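Local coordinates for cysteine synthase 3 (Entamoeba histolytica, PDB 6KR5), which probably makes L-cysteine from O-acetylserine and sulfide, using pyridoxal 5'-phosphate as its cofactor, at residues A262-R267 and T321-T326; H30-H35 and A287-A292; V216-S221 and G230-Q235; I106-T111 and E115-M120. One frame throughout, in Å; residues are numbered along the deposited sequence. Where two conformers were deposited one is given.

Contact 1. Residues A262-R267 and T321-T326; sequences AWKMAR and TIEEGT
Arg267 and Glu323 form a two-pronged salt bridge at the protein surface, tying helix 259-273 to the loop that runs from strand 301-306 toward the C-terminal helix 327-335. The arginine offers its side, not its end. NE meets Glu323 OE1 at 2.7 Å along a nearly straight bond (173°), in the guanidinium plane and on the syn lone pair of the oxygen, while Arg267 NH2 reaches Glu323 OE2 at 2.8 Å, tilted somewhat from both planes. The two flat groups are almost coplanar, 22° apart, which lets both bonds form. A bend at chi3 (-71°) turns the guanidinium back over its own helix, with Trp263 O above one face and Thr321 CB over the opposite face, toward its rim. The third nitrogen, NH1, bonds to Leu318 O. Lys264 adds its chain rather than its charge: its CG lies 3.7 Å from Glu323 CD, whereas NZ goes on to Ser333 OG in helix 327-335. A water donates both to Lys264 O and, at 2.6 Å, to Glu323 OE1, giving that oxygen a second donor. With both carboxylate oxygens engaged and a cationic partner in the plane, Glu323 is probably held in its ionised form.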
# COMPACT_ATOMS: atom_id res chain seq x y z
N ALA B 262 -10.00 4.77 -19.31
CA ALA B 262 -9.03 4.45 -18.26
C ALA B 262 -9.73 4.19 -16.93
O ALA B 262 -9.40 3.24 -16.22
CB ALA B 262 -8.02 5.59 -18.13
N TRP B 263 -10.71 5.03 -16.59
CA TRP B 263 -11.42 4.85 -15.33
C TRP B 263 -12.24 3.57 -15.34
O TRP B 263 -12.25 2.82 -14.36
CB TRP B 263 -12.34 6.03 -15.06
CG TRP B 263 -11.66 7.33 -14.88
CD1 TRP B 263 -10.34 7.55 -14.62
CD2 TRP B 263 -12.29 8.61 -14.94
NE1 TRP B 263 -10.10 8.91 -14.51
CE2 TRP B 263 -11.29 9.58 -14.71
CE3 TRP B 263 -13.60 9.04 -15.19
CZ2 TRP B 263 -11.56 10.94 -14.69
CZ3 TRP B 263 -13.87 10.39 -15.18
CH2 TRP B 263 -12.85 11.32 -14.94
N LYS B 264 -12.97 3.33 -16.44
CA LYS B 264 -13.76 2.11 -16.55
C LYS B 264 -12.88 0.87 -16.47
O LYS B 264 -13.22 -0.10 -15.79
CB LYS B 264 -14.56 2.13 -17.85
CG LYS B 264 -15.49 0.93 -18.00
CD LYS B 264 -16.64 1.21 -18.97
CE LYS B 264 -16.15 1.33 -20.39
NZ LYS B 264 -17.22 1.72 -21.35
N MET B 265 -11.72 0.89 -17.15
CA MET B 265 -10.79 -0.22 -17.05
C MET B 265 -10.34 -0.45 -15.60
O MET B 265 -10.29 -1.60 -15.14
CB MET B 265 -9.57 0.02 -17.94
CG MET B 265 -8.66 -1.19 -18.02
SD MET B 265 -9.27 -2.40 -19.23
CE MET B 265 -9.84 -3.71 -18.16
N ALA B 266 -10.01 0.62 -14.88
CA ALA B 266 -9.57 0.47 -13.50
C ALA B 266 -10.64 -0.18 -12.64
O ALA B 266 -10.34 -1.03 -11.81
CB ALA B 266 -9.17 1.83 -12.92
N ARG B 267 -11.90 0.22 -12.84
CA ARG B 267 -12.99 -0.40 -12.09
C ARG B 267 -13.13 -1.87 -12.43
O ARG B 267 -13.45 -2.69 -11.56
CB ARG B 267 -14.30 0.33 -12.36
CG ARG B 267 -14.38 1.70 -11.71
CD ARG B 267 -15.79 2.27 -11.79
NE ARG B 267 -16.15 2.68 -13.15
CZ ARG B 267 -15.91 3.88 -13.67
NH1 ARG B 267 -15.29 4.81 -12.95
NH2 ARG B 267 -16.30 4.15 -14.90
N THR B 321 -18.89 6.05 -9.70
CA THR B 321 -19.50 5.57 -10.94
C THR B 321 -19.56 4.05 -10.94
O THR B 321 -18.64 3.37 -10.49
CB THR B 321 -18.70 6.06 -12.14
OG1 THR B 321 -18.36 7.44 -11.96
CG2 THR B 321 -19.50 5.89 -13.43
N ILE B 322 -20.66 3.51 -11.46
CA ILE B 322 -20.88 2.07 -11.46
C ILE B 322 -21.28 1.63 -12.86
O ILE B 322 -22.21 2.19 -13.44
CB ILE B 322 -21.95 1.66 -10.42
CG1 ILE B 322 -22.03 0.14 -10.30
CG2 ILE B 322 -23.29 2.28 -10.77
CD1 ILE B 322 -20.81 -0.48 -9.63
N GLU B 323 -20.56 0.64 -13.40
CA GLU B 323 -20.99 0.01 -14.64
C GLU B 323 -22.10 -0.97 -14.33
O GLU B 323 -21.93 -1.86 -13.49
CB GLU B 323 -19.84 -0.72 -15.33
CG GLU B 323 -19.01 0.17 -16.25
CD GLU B 323 -18.19 1.17 -15.47
OE1 GLU B 323 -17.47 0.74 -14.55
OE2 GLU B 323 -18.28 2.38 -15.77
N GLU B 324 -23.23 -0.81 -15.01
CA GLU B 324 -24.37 -1.69 -14.77
C GLU B 324 -24.20 -3.06 -15.40
O GLU B 324 -24.83 -4.02 -14.95
CB GLU B 324 -25.65 -1.06 -15.33
CG GLU B 324 -26.16 0.15 -14.58
CD GLU B 324 -27.38 0.76 -15.26
OE1 GLU B 324 -28.32 -0.01 -15.60
OE2 GLU B 324 -27.40 2.00 -15.45
N GLY B 325 -23.36 -3.18 -16.42
CA GLY B 325 -23.34 -4.39 -17.21
C GLY B 325 -22.48 -5.49 -16.62
O GLY B 325 -21.75 -5.32 -15.64
N THR B 326 -22.57 -6.65 -17.25
CA THR B 326 -21.78 -7.80 -16.88
C THR B 326 -20.33 -7.60 -17.32
O THR B 326 -20.00 -6.67 -18.06
CB THR B 326 -22.31 -9.06 -17.56
OG1 THR B 326 -22.16 -8.90 -18.97
CG2 THR B 326 -23.78 -9.27 -17.23
O HOH W 1 -15.89 -1.23 -15.35
O HOH W 2 -15.96 7.76 -13.06

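Contact 2. Residues H30-H35 and A287-A292; sequences HGVTDH and AGLKEA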
# COMPACT_ATOMS: atom_id res chain seq x y z
N HIS B 30 -6.20 -12.32 -15.31
CA HIS B 30 -7.04 -13.42 -15.78
C HIS B 30 -8.47 -12.96 -16.03
O HIS B 30 -9.08 -13.32 -17.04
CB HIS B 30 -7.07 -14.57 -14.76
CG HIS B 30 -5.74 -15.23 -14.57
ND1 HIS B 30 -5.15 -16.02 -15.53
CD2 HIS B 30 -4.89 -15.21 -13.51
CE1 HIS B 30 -3.98 -16.45 -15.08
NE2 HIS B 30 -3.81 -15.98 -13.86
N GLY B 31 -9.01 -12.17 -15.10
CA GLY B 31 -10.41 -11.78 -15.21
C GLY B 31 -10.66 -10.89 -16.41
O GLY B 31 -11.58 -11.14 -17.20
N VAL B 32 -9.85 -9.85 -16.57
CA VAL B 32 -10.06 -8.91 -17.68
C VAL B 32 -9.41 -9.37 -18.98
O VAL B 32 -9.61 -8.72 -20.01
CB VAL B 32 -9.56 -7.49 -17.33
CG1 VAL B 32 -10.37 -6.92 -16.19
CG2 VAL B 32 -8.05 -7.47 -17.03
N THR B 33 -8.66 -10.47 -18.97
CA THR B 33 -8.13 -11.05 -20.20
C THR B 33 -9.06 -12.09 -20.80
O THR B 33 -8.77 -12.60 -21.89
CB THR B 33 -6.75 -11.68 -19.97
OG1 THR B 33 -6.89 -12.81 -19.09
CG2 THR B 33 -5.78 -10.67 -19.37
N ASP B 34 -10.17 -12.38 -20.12
CA ASP B 34 -11.18 -13.35 -20.53
C ASP B 34 -12.08 -12.68 -21.57
O ASP B 34 -13.18 -12.21 -21.28
CB ASP B 34 -11.96 -13.82 -19.30
CG ASP B 34 -13.07 -14.80 -19.62
OD1 ASP B 34 -13.02 -15.49 -20.67
OD2 ASP B 34 -14.01 -14.87 -18.80
N HIS B 35 -11.58 -12.63 -22.80
CA HIS B 35 -12.27 -11.97 -23.90
C HIS B 35 -11.84 -12.62 -25.21
O HIS B 35 -10.66 -12.94 -25.36
CB HIS B 35 -11.98 -10.47 -23.95
CG HIS B 35 -12.90 -9.71 -24.84
ND1 HIS B 35 -12.57 -9.36 -26.13
CD2 HIS B 35 -14.15 -9.24 -24.63
CE1 HIS B 35 -13.58 -8.70 -26.68
NE2 HIS B 35 -14.55 -8.61 -25.79
N ALA B 287 -4.51 -0.20 -22.71
CA ALA B 287 -3.58 -0.23 -23.83
C ALA B 287 -2.95 -1.61 -23.98
O ALA B 287 -2.73 -2.09 -25.10
CB ALA B 287 -2.49 0.83 -23.66
N GLY B 288 -2.65 -2.26 -22.85
CA GLY B 288 -2.03 -3.58 -22.92
C GLY B 288 -2.99 -4.65 -23.41
O GLY B 288 -2.58 -5.58 -24.10
N LEU B 289 -4.27 -4.54 -23.03
CA LEU B 289 -5.27 -5.50 -23.51
C LEU B 289 -5.52 -5.33 -25.00
O LEU B 289 -5.73 -6.31 -25.72
CB LEU B 289 -6.57 -5.36 -22.71
CG LEU B 289 -6.53 -5.75 -21.23
CD1 LEU B 289 -7.91 -5.61 -20.59
CD2 LEU B 289 -6.00 -7.17 -21.02
N LYS B 290 -5.54 -4.08 -25.48
CA LYS B 290 -5.62 -3.86 -26.92
C LYS B 290 -4.40 -4.44 -27.62
O LYS B 290 -4.52 -5.06 -28.69
CB LYS B 290 -5.75 -2.37 -27.22
CG LYS B 290 -7.04 -1.79 -26.69
CD LYS B 290 -7.22 -0.35 -27.12
CE LYS B 290 -8.59 0.14 -26.71
NZ LYS B 290 -8.84 1.57 -27.06
N GLU B 291 -3.22 -4.26 -27.03
CA GLU B 291 -2.02 -4.87 -27.58
C GLU B 291 -2.15 -6.39 -27.65
O GLU B 291 -1.78 -7.01 -28.65
CB GLU B 291 -0.82 -4.46 -26.73
CG GLU B 291 0.52 -4.71 -27.39
CD GLU B 291 0.82 -3.72 -28.50
OE1 GLU B 291 0.18 -2.64 -28.56
OE2 GLU B 291 1.69 -4.04 -29.32
N ALA B 292 -2.72 -6.99 -26.60
CA ALA B 292 -2.90 -8.44 -26.53
C ALA B 292 -3.91 -8.96 -27.53
O ALA B 292 -3.99 -10.17 -27.74
CB ALA B 292 -3.32 -8.83 -25.11
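Leu289 of helix 279-292 pushes its forked end against Val32 and Thr33, which lie in the loop between strands 26-28 and 43-48. The contact across the two segments is apolar. One methyl, Leu289 CD1, packs 4.0 Å from Val32 CG2; the other, Leu289 CD2, sits 3.9 Å from Thr33 CG2. The leucine meets both loop side chains at roughly a right angle. Thr33 can present a methyl here because its chi1 of 66° sets OG1 between the backbone N and carbonyl carbon and leaves CG2 on the leucine side.

A polar atom is caught up in this packing as well. Val32 O is 3.6 Å from Leu289 CD1, and this buried carbonyl has no hydrogen-bonding partner anywhere in the model.

The polar bonds that shape the loop lie within it or go to other parts of the chain. Gly31 to Asp34 make a type I beta turn whose closing bond, Asp34 N to Gly31 O, is long and weak at 3.5 Å. Asp273, at the end of helix 259-273, takes up the backbone N-H groups of His30, Gly31 and Val32 on its carboxylate, and Lys327 forms a salt bridge with Asp34.

Met265 of helix 259-273 touches both Val32 and Leu289, and Leu335 of helix 327-335 also packs on the leucine. The beta-turn loop joining the edge strand 26-28 to its antiparallel neighbour 43-48 is thus packed on helix 279-292, part of a mixed sheet covered by helices, as in the fold-type II pyridoxal-phosphate enzymes to which cysteine synthases belong.

Contact 3. Residues V216-S221 and G230-Q235; sequences VEPAES and GPHGIQ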
# COMPACT_ATOMS: atom_id res chain seq x y z
N VAL B 216 1.87 5.14 -23.32
CA VAL B 216 0.44 5.41 -23.21
C VAL B 216 0.23 6.84 -22.74
O VAL B 216 0.91 7.31 -21.82
CB VAL B 216 -0.22 4.41 -22.23
CG1 VAL B 216 -1.73 4.64 -22.10
CG2 VAL B 216 0.08 2.99 -22.67
N GLU B 217 -0.71 7.53 -23.37
CA GLU B 217 -1.01 8.91 -23.00
C GLU B 217 -2.51 9.14 -23.13
O GLU B 217 -3.20 8.38 -23.81
CB GLU B 217 -0.22 9.91 -23.85
CG GLU B 217 -0.48 9.84 -25.35
CD GLU B 217 0.29 10.91 -26.12
OE1 GLU B 217 0.96 11.77 -25.49
OE2 GLU B 217 0.21 10.90 -27.37
N PRO B 218 -3.04 10.18 -22.48
CA PRO B 218 -4.48 10.45 -22.61
C PRO B 218 -4.85 10.86 -24.03
O PRO B 218 -4.17 11.68 -24.66
CB PRO B 218 -4.72 11.61 -21.63
CG PRO B 218 -3.49 11.67 -20.75
CD PRO B 218 -2.37 11.17 -21.61
N ALA B 219 -5.95 10.29 -24.52
CA ALA B 219 -6.43 10.68 -25.84
C ALA B 219 -6.71 12.17 -25.90
O ALA B 219 -6.58 12.79 -26.97
CB ALA B 219 -7.68 9.89 -26.20
N GLU B 220 -7.09 12.77 -24.77
CA GLU B 220 -7.44 14.18 -24.70
C GLU B 220 -6.23 15.11 -24.61
O GLU B 220 -6.40 16.34 -24.69
CB GLU B 220 -8.39 14.40 -23.51
CG GLU B 220 -9.72 13.63 -23.62
CD GLU B 220 -9.67 12.17 -23.14
OE1 GLU B 220 -8.72 11.81 -22.42
OE2 GLU B 220 -10.59 11.40 -23.50
N SER B 221 -5.02 14.58 -24.45
CA SER B 221 -3.81 15.40 -24.38
C SER B 221 -2.64 14.59 -24.96
O SER B 221 -1.65 14.30 -24.29
CB SER B 221 -3.52 15.86 -22.96
OG SER B 221 -2.63 16.96 -22.95
N GLY B 230 -4.35 19.25 -23.92
CA GLY B 230 -5.72 19.51 -23.56
C GLY B 230 -6.01 18.97 -22.18
O GLY B 230 -5.21 18.22 -21.60
N PRO B 231 -7.16 19.33 -21.62
CA PRO B 231 -7.51 18.84 -20.29
C PRO B 231 -7.92 17.37 -20.35
O PRO B 231 -8.48 16.91 -21.34
CB PRO B 231 -8.70 19.72 -19.89
CG PRO B 231 -9.33 20.08 -21.20
CD PRO B 231 -8.18 20.23 -22.18
N HIS B 232 -7.59 16.65 -19.29
CA HIS B 232 -7.90 15.22 -19.20
C HIS B 232 -7.96 14.85 -17.73
O HIS B 232 -7.57 15.62 -16.86
CB HIS B 232 -6.84 14.39 -19.93
CG HIS B 232 -5.53 14.35 -19.21
ND1 HIS B 232 -5.25 13.44 -18.21
CD2 HIS B 232 -4.45 15.15 -19.31
CE1 HIS B 232 -4.03 13.67 -17.75
NE2 HIS B 232 -3.52 14.70 -18.40
N GLY B 233 -8.44 13.63 -17.46
CA GLY B 233 -8.57 13.22 -16.07
C GLY B 233 -7.78 12.00 -15.64
O GLY B 233 -8.10 11.40 -14.61
N ILE B 234 -6.75 11.61 -16.39
CA ILE B 234 -5.93 10.46 -15.99
C ILE B 234 -4.79 10.98 -15.12
O ILE B 234 -3.70 11.32 -15.60
CB ILE B 234 -5.42 9.66 -17.18
CG1 ILE B 234 -6.54 9.43 -18.19
CG2 ILE B 234 -4.87 8.33 -16.66
CD1 ILE B 234 -6.08 8.68 -19.41
N GLN B 235 -5.04 11.05 -13.82
CA GLN B 235 -4.06 11.61 -12.92
C GLN B 235 -2.76 10.83 -12.98
O GLN B 235 -2.75 9.60 -13.05
CB GLN B 235 -4.61 11.63 -11.50
CG GLN B 235 -5.78 12.59 -11.37
CD GLN B 235 -6.31 12.67 -9.96
OE1 GLN B 235 -5.56 12.53 -8.99
NE2 GLN B 235 -7.61 12.90 -9.83
O HOH W 3 -8.60 17.84 -24.02
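Pro218 sets its CG over one face of the His232 imidazole in a CH-pi contact, just where strand 212-218 of the larger sheet runs out into a loop that doubles back on itself. Pro218 CG stands 3.5 Å from the centroid of the His232 ring and only 9° off the ring normal, so the carbon is practically centred over the face. Beside it, Ile234 CD1 packs against Pro218 CB at 3.9 Å. This is the close-packed, inner part of the contact, and the side chain of Ile234 is about 7 Å from the bound pyridoxal phosphate. The imidazole is fixed in its rotation by partners at both nitrogens: ND1 accepts the backbone N-H of Ile234, near the ring plane, and NE2 bonds to Gly238 O. A chi1 of 72° swings the ring back between its own backbone N and carbonyl carbon, over the proline.

The side formed by Glu220 and Pro231, nearer the solvent, is more polar and water-bridged. Glu220 brings its CB to 3.3 Å from Pro231 O, but its carboxylate turns off to Thr259 at the start of helix 259-273. A water donates to both Glu220 O and Pro231 O. Set apart from this side, Ser221 is a buried tie at the neck of the loop: its OG, anti to the backbone N, accepts a nearly straight bond from the main chain, Gly230 N to Ser221 OG, 3.0 Å long at 168°.

Contact 4. Residues I106-T111 and E115-M120; sequences IVMPST and ERQMIM
Gln117 reaches from helix 114-122 to the end of strand 104-109, and its side chain changes partners between CG and the amide. CB leaves the helix at a slant, and chi1 of -78° places CG beside the backbone N, from where the chain runs out extended. CG lies 3.6 Å from Met108 SD; Met108 has two conformers, and its contacts hold for the one described. Gln117 NE2 donates to Ser110 O at 2.9 Å in a nearly straight bond (167°); the acceptor lies in the amide plane, yet the donor stands well above the carbonyl plane of Ser110. NE2 also bonds to Met112 O, so it holds two carbonyls of the turn leading into its own helix. Gln117 OE1 receives a water that donates to Ser110 O too.

Deeper in, Met120 SD rests 3.9 Å from Ile106 CG2. In the conformer described, Met108 and Met120 meet tip to tip, Met108 SD being 3.6 Å from Met120 CE.

Over residues 106-109 and 115-120 strand and helix run nearly antiparallel (160°), their axes 11.0 Å apart at the closest, in a beta-alpha-beta unit completed by strand 126-130. From that strand Leu127 packs on Ile106 and Gln117, Leu129 on Met108 and Gln117; Cys94 of helix 88-100 touches Ile106 and Met120, and Leu314 and Met276 of the second subunit press on the helix.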
# COMPACT_ATOMS: atom_id res chain seq x y z
N ILE B 106 8.06 21.32 -0.92
CA ILE B 106 7.16 20.98 -2.02
C ILE B 106 6.26 22.17 -2.29
O ILE B 106 5.58 22.66 -1.38
CB ILE B 106 6.31 19.74 -1.71
CG1 ILE B 106 7.19 18.54 -1.36
CG2 ILE B 106 5.33 19.46 -2.86
CD1 ILE B 106 8.08 18.04 -2.46
N VAL B 107 6.25 22.63 -3.55
CA VAL B 107 5.43 23.77 -3.97
C VAL B 107 4.20 23.24 -4.69
O VAL B 107 4.33 22.45 -5.64
CB VAL B 107 6.23 24.71 -4.89
CG1 VAL B 107 5.44 25.98 -5.12
CG2 VAL B 107 7.60 25.00 -4.27
N MET B 108 3.02 23.68 -4.27
CA MET B 108 1.77 23.22 -4.86
C MET B 108 0.69 24.26 -4.55
O MET B 108 0.81 25.01 -3.58
CB MET B 108 1.36 21.85 -4.30
CG MET B 108 1.32 21.84 -2.79
SD MET B 108 1.25 20.18 -2.12
CE MET B 108 -0.07 19.50 -3.12
N PRO B 109 -0.38 24.31 -5.36
CA PRO B 109 -1.49 25.21 -5.01
C PRO B 109 -2.19 24.73 -3.75
O PRO B 109 -2.31 23.53 -3.50
CB PRO B 109 -2.41 25.12 -6.24
CG PRO B 109 -1.57 24.51 -7.32
CD PRO B 109 -0.61 23.60 -6.62
N SER B 110 -2.67 25.70 -2.95
CA SER B 110 -3.14 25.39 -1.60
C SER B 110 -4.30 24.40 -1.60
O SER B 110 -4.48 23.64 -0.64
CB SER B 110 -3.55 26.67 -0.87
OG SER B 110 -4.82 27.12 -1.32
N THR B 111 -5.09 24.38 -2.67
CA THR B 111 -6.29 23.56 -2.74
C THR B 111 -6.07 22.23 -3.44
O THR B 111 -7.02 21.46 -3.59
CB THR B 111 -7.41 24.34 -3.43
OG1 THR B 111 -6.91 24.88 -4.67
CG2 THR B 111 -7.87 25.49 -2.55
N GLU B 115 -5.08 15.50 0.47
CA GLU B 115 -4.64 14.25 1.10
C GLU B 115 -3.14 14.05 0.92
O GLU B 115 -2.44 13.66 1.87
CB GLU B 115 -5.41 13.06 0.54
CG GLU B 115 -6.91 13.16 0.73
CD GLU B 115 -7.66 12.01 0.08
OE1 GLU B 115 -7.39 11.73 -1.11
OE2 GLU B 115 -8.50 11.40 0.76
N ARG B 116 -2.62 14.33 -0.28
CA ARG B 116 -1.18 14.21 -0.49
C ARG B 116 -0.43 15.26 0.31
O ARG B 116 0.68 14.99 0.79
CB ARG B 116 -0.84 14.32 -1.97
CG ARG B 116 -1.04 13.04 -2.75
CD ARG B 116 -0.35 13.15 -4.09
NE ARG B 116 -0.55 11.98 -4.94
CZ ARG B 116 -1.64 11.76 -5.67
NH1 ARG B 116 -2.63 12.64 -5.65
NH2 ARG B 116 -1.73 10.67 -6.41
N GLN B 117 -1.01 16.45 0.46
CA GLN B 117 -0.47 17.45 1.37
C GLN B 117 -0.28 16.88 2.76
O GLN B 117 0.76 17.08 3.40
CB GLN B 117 -1.39 18.66 1.48
CG GLN B 117 -1.31 19.60 0.33
CD GLN B 117 -2.12 20.85 0.56
OE1 GLN B 117 -2.10 21.44 1.65
NE2 GLN B 117 -2.86 21.28 -0.47
N MET B 118 -1.30 16.18 3.25
CA MET B 118 -1.24 15.61 4.59
C MET B 118 -0.16 14.54 4.67
O MET B 118 0.58 14.46 5.65
CB MET B 118 -2.61 15.07 4.97
CG MET B 118 -2.70 14.43 6.33
SD MET B 118 -4.42 13.98 6.65
CE MET B 118 -5.21 15.58 6.62
N ILE B 119 -0.05 13.70 3.64
CA ILE B 119 0.99 12.67 3.63
C ILE B 119 2.37 13.33 3.67
O ILE B 119 3.23 12.96 4.47
CB ILE B 119 0.86 11.75 2.41
CG1 ILE B 119 -0.40 10.88 2.48
CG2 ILE B 119 2.09 10.85 2.28
CD1 ILE B 119 -0.64 10.15 1.17
N MET B 120 2.58 14.33 2.81
CA MET B 120 3.89 14.97 2.76
C MET B 120 4.21 15.72 4.05
O MET B 120 5.32 15.60 4.58
CB MET B 120 3.96 15.89 1.54
CG MET B 120 3.99 15.11 0.23
SD MET B 120 4.09 16.20 -1.18
CE MET B 120 2.59 17.11 -0.90
O HOH W 4 -4.22 22.95 2.41

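Overall arrangement
Contacts 1, 2 and 3 gather around the larger sheet, while contact 4 belongs to the smaller parallel sheet, its centre about 35 Å from that of contact 2, beyond the centre of the chain. Contact 1 is a surface contact and the one carried by charge; contact 2 is buried and apolar; contacts 3 and 4 are partly buried and pair an apolar interior with a hydrogen bond and a bridging water. Helix 259-273 joins the first three: Met265 packs on Leu289 and Val32 of contact 2, and Ala262 on Ile234 of contact 3. Ala287 and Val216 link contacts 2 and 3 directly. Contact 3 approaches contact 4 to about 4 Å between nearest atoms, without touching.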